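Iron-regulated outer membrane protein (Neisseria meningitidis, PDB 4B7O) probably carries iron across the bacterial outer membrane as a TonB-dependent transporter, a plugged beta-barrel whose family is generally linked to siderophore uptake. Local coordinates at residues G154-G159 and Y448-H453; N396-I401 and H520-I525; G462-D467 and L484-G489. All blocks are in the same frame, centred on the assembly; numbering follows the deposited sequence.

Contact 1: residues G154-G159 and Y448-H453; sequences GSASAG and YIEAIH
Tyr-448 on barrel strand 441-455 rests its ring against the backbone of Ser-157, in the loop that follows strand 144-150. Its CB lies 4.0 Å from Ala-156 CB and also meets the Ala-156 carbonyl oxygen. CG stands between the backbone N and carbonyl carbon (chi1 62°), which lifts the ring toward the loop. Over one face Ser-157 CA makes a CH-pi contact, 3.8 Å from the ring centroid and only 13° off the normal. Farther along the ring, CE1 touches Ser-157 CB at 3.5 Å. The hydroxyl at the tip is hydrogen-bonded to Asn-367 OD1 of the barrel, which anchors the far end of the ring.

Two residues on, Glu-450 reaches the same loop with an extended chain. Its carboxylate comes up to two serines: OE1 takes a weak, long hydrogen bond from Ser-157 OG at 3.4 Å, while the position of OE2, near Ser-155 OG, is less certain. The carboxylate of this buried residue appears to face the two hydroxyls, though loosely. Aromatic and acidic side chains from the barrel wall holding a loop of the domain inside it are a worked example of the plug-barrel interface of TonB-dependent receptors.

Contact 2: residues N396-I401 and H520-I525; sequences NGEFEI and HGKRGI
Phe-399 and Lys-522 meet ring edge to carbonyl. Lys-522 O lies near the plane of the phenyl ring, 3.0 Å from Phe-399 CD1, and the same oxygen receives a CA-H...O contact from Phe-399 CA at 3.4 Å. CG is anti to the backbone N (chi1 171°), which carries the ring along the turn so that its CE1 lies 3.6 Å from Arg-523 O, which stands oblique to the ring. Alongside, Asn-396 CA packs on Gly-521 O at 3.6 Å. A charged pair lies toward the solvent side, where Glu-398 is exposed: Glu-398 OE1 and Lys-522 NZ form a salt bridge at 3.6 Å, the lysine chain slanting across the glutamate, with Lys-522 CE also against Glu-398 CB.

The second shell fixes both partners. Residues Gly-521 to Gly-524 make a type I beta turn, closed by Gly-524 N to Gly-521 O at 2.9 Å, and this turn presents the carbonyls of Lys-522 and Arg-523 to the ring. His-520 braces it from within: its ND1 accepts the Lys-522 N-H at 3.1 Å, nearly straight at 163° and in the imidazole plane. On the other side, Phe-399 O is hydrogen-bonded to His-433 NE2, and Val-432 of helix 423-434 packs on the Phe-399 side chain.

Farther out, Lys-522 NZ has its stronger bonds to Gly-349 O and Asn-350 OD1, so it links three loops, probably extracellular as in other TonB-dependent receptors. The chemistry also suggests a tautomer: with ND1 of His-520 acting as acceptor, its proton should sit on NE2, which is hydrogen-bonded to Tyr-347 O.

Contact 3: residues G462-D467 and L484-G489; sequences GGLRYD and LNPSFG
Leu-464 and Leu-484 cross obliquely on one face of an antiparallel beta hairpin, strands 458-472 and 478-493 of the transporter's barrel. Leu-464 CG lies 3.8 Å from Leu-484 CD1, while on the other branch Leu-484 CD2 lies at the edge of the Tyr-466 ring, near its plane, 3.6 Å from Tyr-466 CD1. One leucine is thereby shared between a branched neighbour and an aromatic one. Pro-486 adds its CB beside Leu-464 CD1. These apolar groups share the face with Phe-488, consistent with the membrane-facing surface of an outer-membrane barrel.

Between the faces, the backbone bonds come in two reciprocal pairs. Gly-463 N gives its hydrogen to Ser-487 O at 2.6 Å and Ser-487 N returns one to Gly-463 O; Arg-465 and Asn-485 form the second pair. The intervening pair, Leu-464 with Pro-486, is non-hydrogen-bonded, a place where proline's missing N-H costs nothing between these two strands.

The opposite face is polar and turns toward the plug: Arg-465 NH1 is hydrogen-bonded to Ala-156 O, NH2 to Asn-383 OD1. Asp-467 and Asn-485 cross at about a right angle, their carboxylate and amide planes 62° apart. Outside partners probably do much to orient the amide: Asn-485 OD1 is bonded to Arg-536 NE and ND2 to Ser-508 OG. With the Arg-465 chain bent at chi3 (70°), the guanidinium folds back to its own strand's carboxylate: Asp-467 OD1 takes the NE hydrogen of Arg-465 on its syn side at 2.8 Å and a weak bond from Asn-485 ND2 at 3.0 Å.

Overall arrangement
Contacts 1 and 3 are neighbours, their centres about 7 Å apart, because strands 441-455 and 458-472 pair in the barrel wall; backbone bonds from Ile-449 to Leu-464 and from Ala-451 to Gly-462 join them directly. Contact 2 lies about 44 Å from contact 1 and 42 Å from contact 3, centre to centre, among the long loops. Along the chain the segments of contacts 1 and 2 alternate, contact 1 closes before contact 3 opens, and both segments of contact 3 fall between 396-401 and 520-525. The same run of barrel strands therefore holds the plug at one place and, through the loops beyond it, packs loop on loop far away.

Contact 1: residues G154-G159 and Y448-H453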
loop_
_atom_site.group_PDB
_atom_site.type_symbol
_atom_site.label_atom_id
_atom_site.label_comp_id
_atom_site.label_asym_id
_atom_site.label_seq_id
_atom_site.Cartn_x
_atom_site.Cartn_y
_atom_site.Cartn_z
ATOM N N GLY A 154 1.372 6.380 -13.635
ATOM C CA GLY A 154 2.548 5.713 -14.247
ATOM C C GLY A 154 2.537 5.796 -15.779
ATOM O O GLY A 154 1.587 6.304 -16.416
ATOM N N SER A 155 3.603 5.317 -16.399
ATOM C CA SER A 155 3.666 5.332 -17.853
ATOM C C SER A 155 2.857 4.129 -18.328
ATOM O O SER A 155 2.222 3.452 -17.522
ATOM C CB SER A 155 5.118 5.299 -18.335
ATOM O OG SER A 155 5.785 4.145 -17.863
ATOM N N ALA A 156 2.884 3.865 -19.621
ATOM C CA ALA A 156 2.051 2.838 -20.216
ATOM C C ALA A 156 2.312 1.460 -19.638
ATOM O O ALA A 156 1.386 0.711 -19.421
ATOM C CB ALA A 156 2.229 2.811 -21.736
ATOM N N SER A 157 3.562 1.133 -19.395
ATOM C CA SER A 157 3.895 -0.184 -18.980
ATOM C C SER A 157 3.712 -0.477 -17.476
ATOM O O SER A 157 4.065 -1.553 -17.026
ATOM C CB SER A 157 5.335 -0.459 -19.382
ATOM O OG SER A 157 6.200 0.144 -18.468
ATOM N N ALA A 158 3.157 0.448 -16.697
ATOM C CA ALA A 158 3.096 0.239 -15.215
ATOM C C ALA A 158 2.139 -0.880 -14.744
ATOM O O ALA A 158 2.443 -1.634 -13.825
ATOM C CB ALA A 158 2.742 1.543 -14.512
ATOM N N GLY A 159 0.971 -0.966 -15.359
ATOM C CA GLY A 159 -0.009 -1.973 -14.983
ATOM C C GLY A 159 -1.372 -1.347 -14.953
ATOM O O GLY A 159 -1.579 -0.249 -15.454
ATOM N N TYR A 448 -0.573 -2.437 -23.794
ATOM C CA TYR A 448 0.122 -1.180 -23.816
ATOM C C TYR A 448 1.244 -1.379 -24.743
ATOM O O TYR A 448 1.712 -2.511 -24.934
ATOM C CB TYR A 448 0.724 -0.841 -22.431
ATOM C CG TYR A 448 1.763 -1.834 -21.936
ATOM C CD1 TYR A 448 3.085 -1.725 -22.300
ATOM C CD2 TYR A 448 1.404 -2.881 -21.115
ATOM C CE1 TYR A 448 4.027 -2.627 -21.847
ATOM C CE2 TYR A 448 2.336 -3.801 -20.678
ATOM C CZ TYR A 448 3.631 -3.661 -21.041
ATOM O OH TYR A 448 4.536 -4.570 -20.604
ATOM N N ILE A 449 1.729 -0.266 -25.269
ATOM C CA ILE A 449 2.964 -0.273 -26.058
ATOM C C ILE A 449 3.722 1.001 -25.685
ATOM O O ILE A 449 3.119 2.069 -25.537
ATOM C CB ILE A 449 2.646 -0.359 -27.587
ATOM C CG1 ILE A 449 3.877 0.026 -28.381
ATOM C CG2 ILE A 449 1.506 0.584 -27.977
ATOM C CD1 ILE A 449 3.803 -0.357 -29.826
ATOM N N GLU A 450 5.024 0.901 -25.504
ATOM C CA GLU A 450 5.796 2.008 -24.991
ATOM C C GLU A 450 7.137 2.021 -25.664
ATOM O O GLU A 450 7.799 0.976 -25.777
ATOM C CB GLU A 450 6.008 1.851 -23.489
ATOM C CG GLU A 450 6.559 3.082 -22.796
ATOM C CD GLU A 450 6.650 2.906 -21.275
ATOM O OE1 GLU A 450 7.527 2.112 -20.834
ATOM O OE2 GLU A 450 5.851 3.562 -20.532
ATOM N N ALA A 451 7.563 3.213 -26.081
ATOM C CA ALA A 451 8.835 3.347 -26.790
ATOM C C ALA A 451 9.868 4.105 -25.956
ATOM O O ALA A 451 9.552 5.123 -25.361
ATOM C CB ALA A 451 8.610 4.038 -28.141
ATOM N N ILE A 452 11.098 3.624 -25.925
ATOM C CA ILE A 452 12.078 4.320 -25.177
ATOM C C ILE A 452 13.247 4.500 -26.092
ATOM O O ILE A 452 13.825 3.504 -26.568
ATOM C CB ILE A 452 12.474 3.537 -23.906
ATOM C CG1 ILE A 452 11.245 3.403 -23.003
ATOM C CG2 ILE A 452 13.612 4.193 -23.133
ATOM C CD1 ILE A 452 11.336 2.192 -22.144
ATOM N N HIS A 453 13.584 5.776 -26.310
ATOM C CA HIS A 453 14.676 6.196 -27.199
ATOM C C HIS A 453 15.669 7.066 -26.502
ATOM O O HIS A 453 15.326 8.164 -26.007
ATOM C CB HIS A 453 14.103 6.937 -28.415
ATOM C CG HIS A 453 15.151 7.273 -29.456
ATOM N ND1 HIS A 453 16.217 6.469 -29.707
ATOM C CD2 HIS A 453 15.291 8.371 -30.286
ATOM C CE1 HIS A 453 16.976 7.021 -30.658
ATOM N NE2 HIS A 453 16.406 8.184 -31.008
#

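Contact 2: residues N396-I401 and H520-I525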
loop_
_atom_site.group_PDB
_atom_site.type_symbol
_atom_site.label_atom_id
_atom_site.label_comp_id
_atom_site.label_asym_id
_atom_site.label_seq_id
_atom_site.Cartn_x
_atom_site.Cartn_y
_atom_site.Cartn_z
ATOM N N ASN A 396 -29.951 -10.273 1.863
ATOM C CA ASN A 396 -30.874 -9.200 1.485
ATOM C C ASN A 396 -32.267 -9.405 2.071
ATOM O O ASN A 396 -32.915 -8.440 2.515
ATOM C CB ASN A 396 -30.949 -8.991 -0.020
ATOM C CG ASN A 396 -30.809 -10.275 -0.810
ATOM O OD1 ASN A 396 -30.079 -11.172 -0.432
ATOM N ND2 ASN A 396 -31.488 -10.350 -1.946
ATOM N N GLY A 397 -32.710 -10.663 2.124
ATOM C CA GLY A 397 -34.043 -10.997 2.692
ATOM C C GLY A 397 -34.261 -10.502 4.118
ATOM O O GLY A 397 -35.405 -10.228 4.515
ATOM N N GLU A 398 -33.163 -10.382 4.877
ATOM C CA GLU A 398 -33.180 -9.773 6.208
ATOM C C GLU A 398 -33.185 -8.253 6.100
ATOM O O GLU A 398 -33.074 -7.567 7.130
ATOM C CB GLU A 398 -31.964 -10.216 7.049
ATOM C CG GLU A 398 -31.735 -11.742 7.109
ATOM C CD GLU A 398 -30.836 -12.257 8.265
ATOM O OE1 GLU A 398 -29.894 -11.579 8.690
ATOM O OE2 GLU A 398 -31.057 -13.395 8.760
ATOM N N PHE A 399 -33.302 -7.716 4.874
ATOM C CA PHE A 399 -33.264 -6.249 4.718
ATOM C C PHE A 399 -34.465 -5.544 5.362
ATOM O O PHE A 399 -35.595 -6.028 5.310
ATOM C CB PHE A 399 -33.093 -5.792 3.256
ATOM C CG PHE A 399 -33.275 -4.311 3.088
ATOM C CD1 PHE A 399 -32.293 -3.413 3.540
ATOM C CD2 PHE A 399 -34.458 -3.795 2.560
ATOM C CE1 PHE A 399 -32.474 -2.037 3.434
ATOM C CE2 PHE A 399 -34.648 -2.414 2.446
ATOM C CZ PHE A 399 -33.650 -1.538 2.882
ATOM N N GLU A 400 -34.220 -4.372 5.924
ATOM C CA GLU A 400 -35.183 -3.724 6.787
ATOM C C GLU A 400 -34.812 -2.233 7.014
ATOM O O GLU A 400 -33.651 -1.873 6.877
ATOM C CB GLU A 400 -35.175 -4.454 8.097
ATOM C CG GLU A 400 -36.498 -4.444 8.822
ATOM C CD GLU A 400 -36.280 -4.231 10.302
ATOM O OE1 GLU A 400 -35.252 -3.598 10.676
ATOM O OE2 GLU A 400 -37.134 -4.690 11.089
ATOM N N ILE A 401 -35.805 -1.404 7.381
ATOM C CA ILE A 401 -35.765 0.066 7.388
ATOM C C ILE A 401 -36.390 0.637 8.678
ATOM O O ILE A 401 -37.511 0.315 9.015
ATOM C CB ILE A 401 -36.618 0.653 6.226
ATOM C CG1 ILE A 401 -36.239 0.062 4.860
ATOM C CG2 ILE A 401 -36.572 2.187 6.243
ATOM C CD1 ILE A 401 -36.781 0.869 3.680
ATOM N N HIS A 520 -23.307 -9.216 1.085
ATOM C CA HIS A 520 -24.544 -9.975 1.364
ATOM C C HIS A 520 -25.822 -9.198 1.146
ATOM O O HIS A 520 -26.879 -9.793 0.910
ATOM C CB HIS A 520 -24.508 -10.500 2.799
ATOM C CG HIS A 520 -24.118 -9.454 3.802
ATOM N ND1 HIS A 520 -24.936 -8.440 4.138
ATOM C CD2 HIS A 520 -22.948 -9.263 4.500
ATOM C CE1 HIS A 520 -24.332 -7.654 5.025
ATOM N NE2 HIS A 520 -23.112 -8.153 5.246
ATOM N N GLY A 521 -25.741 -7.874 1.264
ATOM C CA GLY A 521 -26.842 -7.001 0.881
ATOM C C GLY A 521 -27.897 -6.768 1.934
ATOM O O GLY A 521 -28.929 -6.162 1.670
ATOM N N LYS A 522 -27.631 -7.208 3.147
ATOM C CA LYS A 522 -28.531 -6.962 4.244
ATOM C C LYS A 522 -28.918 -5.494 4.314
ATOM O O LYS A 522 -30.064 -5.140 4.688
ATOM C CB LYS A 522 -27.886 -7.436 5.550
ATOM C CG LYS A 522 -28.636 -7.010 6.814
ATOM C CD LYS A 522 -28.552 -8.086 7.900
ATOM C CE LYS A 522 -29.512 -7.725 9.032
ATOM N NZ LYS A 522 -29.147 -8.442 10.286
ATOM N N ARG A 523 -27.976 -4.632 3.918
ATOM C CA ARG A 523 -28.166 -3.230 4.144
ATOM C C ARG A 523 -28.641 -2.553 2.906
ATOM O O ARG A 523 -28.970 -1.374 2.945
ATOM C CB ARG A 523 -26.904 -2.608 4.643
ATOM C CG ARG A 523 -26.632 -2.885 6.105
ATOM C CD ARG A 523 -26.317 -1.529 6.724
ATOM N NE ARG A 523 -26.144 -1.578 8.173
ATOM C CZ ARG A 523 -25.080 -1.103 8.810
ATOM N NH1 ARG A 523 -24.113 -0.517 8.108
ATOM N NH2 ARG A 523 -24.997 -1.203 10.138
ATOM N N GLY A 524 -28.711 -3.286 1.802
ATOM C CA GLY A 524 -29.265 -2.691 0.605
ATOM C C GLY A 524 -28.613 -3.212 -0.637
ATOM O O GLY A 524 -27.569 -3.876 -0.564
ATOM N N ILE A 525 -29.235 -2.950 -1.788
ATOM C CA ILE A 525 -28.636 -3.405 -3.020
ATOM C C ILE A 525 -27.650 -2.331 -3.397
ATOM O O ILE A 525 -27.872 -1.143 -3.082
ATOM C CB ILE A 525 -29.642 -3.614 -4.159
ATOM C CG1 ILE A 525 -30.739 -4.585 -3.737
ATOM C CG2 ILE A 525 -28.931 -4.213 -5.357
ATOM C CD1 ILE A 525 -30.211 -5.884 -3.135
#

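Contact 3: residues G462-D467 and L484-G489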
loop_
_atom_site.group_PDB
_atom_site.type_symbol
_atom_site.label_atom_id
_atom_site.label_comp_id
_atom_site.label_asym_id
_atom_site.label_seq_id
_atom_site.Cartn_x
_atom_site.Cartn_y
_atom_site.Cartn_z
ATOM N N GLY A 462 7.614 7.263 -24.753
ATOM C CA GLY A 462 6.231 7.583 -25.144
ATOM C C GLY A 462 5.474 6.269 -25.050
ATOM O O GLY A 462 6.037 5.183 -25.286
ATOM N N GLY A 463 4.206 6.321 -24.708
ATOM C CA GLY A 463 3.524 5.051 -24.657
ATOM C C GLY A 463 2.054 5.166 -24.688
ATOM O O GLY A 463 1.508 6.258 -24.446
ATOM N N LEU A 464 1.391 4.046 -24.945
ATOM C CA LEU A 464 -0.078 4.081 -25.003
ATOM C C LEU A 464 -0.606 2.826 -24.325
ATOM O O LEU A 464 0.004 1.764 -24.460
ATOM C CB LEU A 464 -0.537 4.107 -26.469
ATOM C CG LEU A 464 -1.990 4.380 -26.861
ATOM C CD1 LEU A 464 -2.576 5.606 -26.137
ATOM C CD2 LEU A 464 -2.073 4.577 -28.381
ATOM N N ARG A 465 -1.729 2.963 -23.612
ATOM C CA ARG A 465 -2.412 1.831 -23.009
ATOM C C ARG A 465 -3.830 1.798 -23.442
ATOM O O ARG A 465 -4.489 2.829 -23.498
ATOM C CB ARG A 465 -2.498 1.940 -21.479
ATOM C CG ARG A 465 -1.240 1.601 -20.789
ATOM C CD ARG A 465 -1.480 1.706 -19.278
ATOM N NE ARG A 465 -2.366 0.629 -18.812
ATOM C CZ ARG A 465 -1.981 -0.631 -18.672
ATOM N NH1 ARG A 465 -0.706 -1.013 -18.905
ATOM N NH2 ARG A 465 -2.886 -1.517 -18.284
ATOM N N TYR A 466 -4.317 0.579 -23.619
ATOM C CA TYR A 466 -5.710 0.324 -23.800
ATOM C C TYR A 466 -6.217 -0.361 -22.527
ATOM O O TYR A 466 -5.777 -1.441 -22.212
ATOM C CB TYR A 466 -5.878 -0.582 -25.033
ATOM C CG TYR A 466 -7.314 -0.813 -25.291
ATOM C CD1 TYR A 466 -8.158 0.270 -25.536
ATOM C CD2 TYR A 466 -7.869 -2.090 -25.177
ATOM C CE1 TYR A 466 -9.503 0.094 -25.714
ATOM C CE2 TYR A 466 -9.235 -2.282 -25.352
ATOM C CZ TYR A 466 -10.039 -1.186 -25.620
ATOM O OH TYR A 466 -11.385 -1.347 -25.808
ATOM N N ASP A 467 -7.107 0.277 -21.782
ATOM C CA ASP A 467 -7.569 -0.249 -20.499
ATOM C C ASP A 467 -9.044 -0.537 -20.618
ATOM O O ASP A 467 -9.812 0.380 -20.938
ATOM C CB ASP A 467 -7.385 0.785 -19.381
ATOM C CG ASP A 467 -5.990 0.729 -18.720
ATOM O OD1 ASP A 467 -5.057 1.426 -19.204
ATOM O OD2 ASP A 467 -5.842 0.033 -17.675
ATOM N N LEU A 484 -8.301 4.872 -23.848
ATOM C CA LEU A 484 -6.903 4.900 -24.356
ATOM C C LEU A 484 -6.092 5.851 -23.478
ATOM O O LEU A 484 -6.503 6.989 -23.244
ATOM C CB LEU A 484 -6.876 5.405 -25.816
ATOM C CG LEU A 484 -6.856 4.375 -26.955
ATOM C CD1 LEU A 484 -5.640 3.457 -26.957
ATOM C CD2 LEU A 484 -8.118 3.526 -26.954
ATOM N N ASN A 485 -4.947 5.409 -23.003
ATOM C CA ASN A 485 -4.180 6.265 -22.124
ATOM C C ASN A 485 -2.781 6.516 -22.633
ATOM O O ASN A 485 -1.968 5.584 -22.678
ATOM C CB ASN A 485 -4.131 5.693 -20.726
ATOM C CG ASN A 485 -5.498 5.481 -20.131
ATOM O OD1 ASN A 485 -6.275 6.426 -19.829
ATOM N ND2 ASN A 485 -5.781 4.249 -19.899
ATOM N N PRO A 486 -2.503 7.772 -23.052
ATOM C CA PRO A 486 -1.232 8.138 -23.662
ATOM C C PRO A 486 -0.284 8.677 -22.646
ATOM O O PRO A 486 -0.691 9.406 -21.767
ATOM C CB PRO A 486 -1.623 9.256 -24.631
ATOM C CG PRO A 486 -2.815 9.892 -24.039
ATOM C CD PRO A 486 -3.535 8.806 -23.298
ATOM N N SER A 487 0.976 8.327 -22.747
ATOM C CA SER A 487 1.905 8.905 -21.810
ATOM C C SER A 487 3.249 9.226 -22.463
ATOM O O SER A 487 3.694 8.478 -23.355
ATOM C CB SER A 487 2.104 7.938 -20.636
ATOM O OG SER A 487 2.798 6.777 -21.070
ATOM N N PHE A 488 3.903 10.295 -21.989
ATOM C CA PHE A 488 5.318 10.530 -22.360
ATOM C C PHE A 488 6.104 11.212 -21.264
ATOM O O PHE A 488 5.560 11.900 -20.425
ATOM C CB PHE A 488 5.430 11.254 -23.770
ATOM C CG PHE A 488 5.086 12.754 -23.761
ATOM C CD1 PHE A 488 3.951 13.240 -23.151
ATOM C CD2 PHE A 488 5.932 13.676 -24.392
ATOM C CE1 PHE A 488 3.663 14.608 -23.131
ATOM C CE2 PHE A 488 5.667 15.041 -24.389
ATOM C CZ PHE A 488 4.520 15.510 -23.768
ATOM N N GLY A 489 7.390 10.992 -21.244
ATOM C CA GLY A 489 8.245 11.680 -20.313
ATOM C C GLY A 489 9.651 11.766 -20.865
ATOM O O GLY A 489 10.007 11.065 -21.824
#